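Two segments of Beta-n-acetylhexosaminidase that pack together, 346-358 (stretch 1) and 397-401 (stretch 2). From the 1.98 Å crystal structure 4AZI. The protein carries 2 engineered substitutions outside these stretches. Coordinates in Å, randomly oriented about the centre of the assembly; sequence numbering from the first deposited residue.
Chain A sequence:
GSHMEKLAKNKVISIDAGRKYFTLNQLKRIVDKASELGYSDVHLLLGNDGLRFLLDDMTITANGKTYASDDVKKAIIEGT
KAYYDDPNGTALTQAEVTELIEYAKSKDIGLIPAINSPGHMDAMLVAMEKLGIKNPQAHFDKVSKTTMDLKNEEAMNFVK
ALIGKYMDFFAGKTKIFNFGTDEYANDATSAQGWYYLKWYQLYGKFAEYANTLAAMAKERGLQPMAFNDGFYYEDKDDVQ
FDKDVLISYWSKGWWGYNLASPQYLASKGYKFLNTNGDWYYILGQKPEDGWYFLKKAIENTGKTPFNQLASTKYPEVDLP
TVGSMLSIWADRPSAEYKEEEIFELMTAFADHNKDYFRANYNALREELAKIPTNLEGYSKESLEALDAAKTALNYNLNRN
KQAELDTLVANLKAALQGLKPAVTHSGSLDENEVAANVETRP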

# COMPACT_ATOMS: atom_id res chain seq x y z
N MET A 346 4.91 12.61 -7.58
CA MET A 346 4.21 11.72 -8.50
C MET A 346 4.50 12.05 -9.96
O MET A 346 4.74 11.15 -10.75
CB MET A 346 2.70 11.76 -8.27
CG MET A 346 2.26 11.09 -6.98
SD MET A 346 0.52 11.37 -6.66
CE MET A 346 -0.22 10.30 -7.90
N THR A 347 4.46 13.34 -10.31
CA THR A 347 4.69 13.79 -11.68
C THR A 347 6.11 13.48 -12.15
O THR A 347 6.31 12.99 -13.26
CB THR A 347 4.38 15.30 -11.83
OG1 THR A 347 3.03 15.55 -11.42
CG2 THR A 347 4.57 15.77 -13.26
N ALA A 348 7.09 13.75 -11.28
CA ALA A 348 8.50 13.46 -11.57
C ALA A 348 8.75 11.98 -11.89
O ALA A 348 9.43 11.66 -12.87
CB ALA A 348 9.38 13.91 -10.41
N PHE A 349 8.19 11.08 -11.08
CA PHE A 349 8.30 9.63 -11.30
C PHE A 349 7.66 9.22 -12.64
O PHE A 349 8.23 8.42 -13.38
CB PHE A 349 7.67 8.86 -10.12
CG PHE A 349 8.05 7.40 -10.06
CD1 PHE A 349 9.35 6.97 -10.31
CD2 PHE A 349 7.09 6.44 -9.70
CE1 PHE A 349 9.69 5.61 -10.24
CE2 PHE A 349 7.42 5.09 -9.62
CZ PHE A 349 8.72 4.68 -9.89
N ALA A 350 6.49 9.78 -12.95
CA ALA A 350 5.83 9.51 -14.23
C ALA A 350 6.64 10.07 -15.40
O ALA A 350 6.83 9.38 -16.41
CB ALA A 350 4.41 10.07 -14.23
N ASP A 351 7.13 11.30 -15.26
CA ASP A 351 7.90 11.96 -16.32
C ASP A 351 9.23 11.28 -16.65
O ASP A 351 9.65 11.27 -17.81
CB ASP A 351 8.13 13.44 -16.00
CG ASP A 351 6.91 14.30 -16.31
OD1 ASP A 351 5.99 13.80 -16.99
OD2 ASP A 351 6.87 15.46 -15.87
N HIS A 352 9.88 10.73 -15.64
CA HIS A 352 11.13 10.01 -15.84
C HIS A 352 10.93 8.63 -16.43
O HIS A 352 11.89 8.01 -16.88
CB HIS A 352 11.92 9.91 -14.53
CG HIS A 352 12.65 11.18 -14.16
ND1 HIS A 352 13.57 11.75 -14.97
CD2 HIS A 352 12.58 11.97 -13.02
CE1 HIS A 352 14.05 12.86 -14.38
NE2 HIS A 352 13.45 12.99 -13.19
N ASN A 353 9.69 8.15 -16.43
CA ASN A 353 9.38 6.79 -16.87
C ASN A 353 8.18 6.72 -17.82
O ASN A 353 7.26 5.93 -17.62
CB ASN A 353 9.12 5.89 -15.66
CG ASN A 353 10.36 5.63 -14.85
OD1 ASN A 353 11.25 4.90 -15.28
ND2 ASN A 353 10.43 6.21 -13.65
N LYS A 354 8.21 7.55 -18.87
CA LYS A 354 7.06 7.72 -19.76
C LYS A 354 6.63 6.46 -20.51
O LYS A 354 5.46 6.33 -20.88
CB LYS A 354 7.30 8.86 -20.75
CG LYS A 354 7.24 10.25 -20.13
CD LYS A 354 7.43 11.32 -21.19
CE LYS A 354 7.40 12.72 -20.60
NZ LYS A 354 8.70 13.06 -19.97
N ASP A 355 7.57 5.54 -20.73
CA ASP A 355 7.28 4.23 -21.33
C ASP A 355 6.40 3.33 -20.47
O ASP A 355 5.68 2.48 -20.98
CB ASP A 355 8.59 3.48 -21.66
CG ASP A 355 9.70 3.75 -20.65
OD1 ASP A 355 9.74 4.86 -20.06
OD2 ASP A 355 10.54 2.85 -20.45
N TYR A 356 6.46 3.53 -19.15
CA TYR A 356 5.71 2.70 -18.21
C TYR A 356 4.34 3.26 -17.85
O TYR A 356 3.41 2.51 -17.57
CB TYR A 356 6.53 2.45 -16.94
CG TYR A 356 7.68 1.50 -17.17
CD1 TYR A 356 7.49 0.12 -17.11
CD2 TYR A 356 8.96 1.98 -17.45
CE1 TYR A 356 8.55 -0.75 -17.33
CE2 TYR A 356 10.02 1.12 -17.66
CZ TYR A 356 9.80 -0.24 -17.60
OH TYR A 356 10.85 -1.09 -17.82
N PHE A 357 4.22 4.58 -17.87
CA PHE A 357 2.99 5.26 -17.47
C PHE A 357 2.06 5.52 -18.64
O PHE A 357 2.50 5.85 -19.74
CB PHE A 357 3.33 6.56 -16.75
CG PHE A 357 3.89 6.35 -15.37
CD1 PHE A 357 5.20 5.90 -15.19
CD2 PHE A 357 3.11 6.58 -14.25
CE1 PHE A 357 5.72 5.69 -13.92
CE2 PHE A 357 3.62 6.37 -12.97
CZ PHE A 357 4.92 5.93 -12.81
N ARG A 358 0.76 5.37 -18.39
CA ARG A 358 -0.26 5.65 -19.40
C ARG A 358 -0.33 7.13 -19.73
O ARG A 358 0.01 7.99 -18.90
CB ARG A 358 -1.65 5.19 -18.92
CG ARG A 358 -1.88 3.69 -18.93
CD ARG A 358 -3.32 3.36 -18.59
NE ARG A 358 -4.18 3.35 -19.77
CZ ARG A 358 -5.51 3.33 -19.76
NH1 ARG A 358 -6.18 3.34 -18.60
NH2 ARG A 358 -6.18 3.31 -20.91
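Stretch 2 (397-401) LNRNK

A single well-placed arginine can fasten a loop to the end of a helix by using its backbone and its side chain at once, and the contact between residues 397-401 and 346-358 of this beta-N-acetylhexosaminidase is a compact example. Stretch 2 has no regular helix or strand: Leu397 and Asn398 are extended (phi/psi -85/138 and -92/178), Arg399 and Asn400 have helix-like phi/psi, and Lys401 N bonds to Asn398 O at 3.0 Å. It runs antiparallel to the segment Lys354-Arg358, just after the helix, and the two stretches together bury 465 Å², with Arg399 the residue most covered.

The helix contributes first. Thr347 meets the far end of the arginine, its CG2 lying 4.2 Å from Arg399 NH2. One turn on, Ala350 directs its CA-to-CB bond toward stretch 2, and its CB rests 3.9 Å from Arg399 CD, so the aliphatic part of the arginine rests against the methyl group, with Ala350 O also 3.8 Å from Arg399 CD. Asp351 then pairs with the positive charge. Its OD1 lies at the edge of the guanidinium, near its plane, and accepts hydrogen bonds from both Arg399 NE and Arg399 NH2, each at 2.8 Å, in a salt bridge. The nearly extended side chain of Arg399, with its first three chi angles all t, spans the distance from the loop to this carboxylate.

Beyond the helix, Lys354 has the CA nearest that of Arg399, with 4.7 Å between Lys354 CA and Arg399 CA. Its CG packs 3.9 Å from Arg399 CB, while the end of the lysine leads away and its NZ bonds to Asp351 O at 3.0 Å. Lys354 CB also lies 3.3 Å from Asn400 OD1. At Asp355 the CA-to-CB bond points away; its backbone still touches the asparagines, and a water adds a bridge: it donates to Asp355 O at 2.7 Å and accepts from Asn398 ND2 at 2.8 Å.

The backbone anchor comes at Phe357, whose O accepts a 2.7 Å hydrogen bond from Arg399 N. Arg399 N also makes a weak bond to Lys354 O, 3.2 Å away with an angle of 126°, so the two carbonyls share one donor. Phe357 CB stands 4.3 Å from Arg399 CB, while its ring leads away.

At Arg358 the backbones form a single bridge with Asn398, Arg358 CA and Asn398 CA being 4.1 Å apart. Two waters extend this end of the contact: one joins Arg358 O (2.6 Å) to Arg399 NH1 (2.9 Å), the other Arg358 NE (2.8 Å) to Leu397 O (3.0 Å). Arg399 is thus held at its amide by carbonyls and at its guanidinium by a carboxylate.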

# COMPACT_ATOMS: atom_id res chain seq x y z
N LEU A 397 -2.02 3.94 -25.33
CA LEU A 397 -0.95 4.94 -25.44
C LEU A 397 -0.27 5.24 -24.09
O LEU A 397 -0.94 5.34 -23.06
CB LEU A 397 -1.46 6.23 -26.10
CG LEU A 397 -1.93 6.09 -27.56
CD1 LEU A 397 -2.71 7.32 -28.01
CD2 LEU A 397 -0.77 5.82 -28.51
N ASN A 398 1.05 5.35 -24.13
CA ASN A 398 1.83 5.69 -22.93
C ASN A 398 2.02 7.20 -22.83
O ASN A 398 1.58 7.95 -23.71
CB ASN A 398 3.15 4.90 -22.86
CG ASN A 398 4.14 5.27 -23.96
OD1 ASN A 398 4.23 6.42 -24.40
ND2 ASN A 398 4.92 4.29 -24.40
N ARG A 399 2.68 7.63 -21.75
CA ARG A 399 2.87 9.06 -21.47
C ARG A 399 3.70 9.83 -22.54
O ARG A 399 3.65 11.06 -22.62
CB ARG A 399 3.46 9.23 -20.06
CG ARG A 399 3.28 10.61 -19.45
CD ARG A 399 3.61 10.64 -17.96
NE ARG A 399 3.85 12.02 -17.51
CZ ARG A 399 2.90 12.90 -17.22
NH1 ARG A 399 1.62 12.57 -17.31
NH2 ARG A 399 3.22 14.13 -16.85
N ASN A 400 4.45 9.11 -23.37
CA ASN A 400 5.15 9.74 -24.50
C ASN A 400 4.22 10.28 -25.58
O ASN A 400 4.63 11.13 -26.37
CB ASN A 400 6.13 8.76 -25.13
CG ASN A 400 7.36 8.53 -24.29
OD1 ASN A 400 8.06 9.48 -23.94
ND2 ASN A 400 7.62 7.27 -23.94
N LYS A 401 2.97 9.81 -25.58
CA LYS A 401 2.07 10.03 -26.71
C LYS A 401 0.78 10.81 -26.38
O LYS A 401 -0.29 10.50 -26.91
CB LYS A 401 1.72 8.69 -27.36
CG LYS A 401 2.91 7.95 -27.95
CD LYS A 401 3.49 8.68 -29.16
CE LYS A 401 4.87 8.15 -29.53
NZ LYS A 401 4.80 6.78 -30.12
O HOH W 1 5.71 1.78 -23.55
O HOH W 2 -0.10 10.56 -18.52
O HOH W 3 -2.68 3.09 -22.07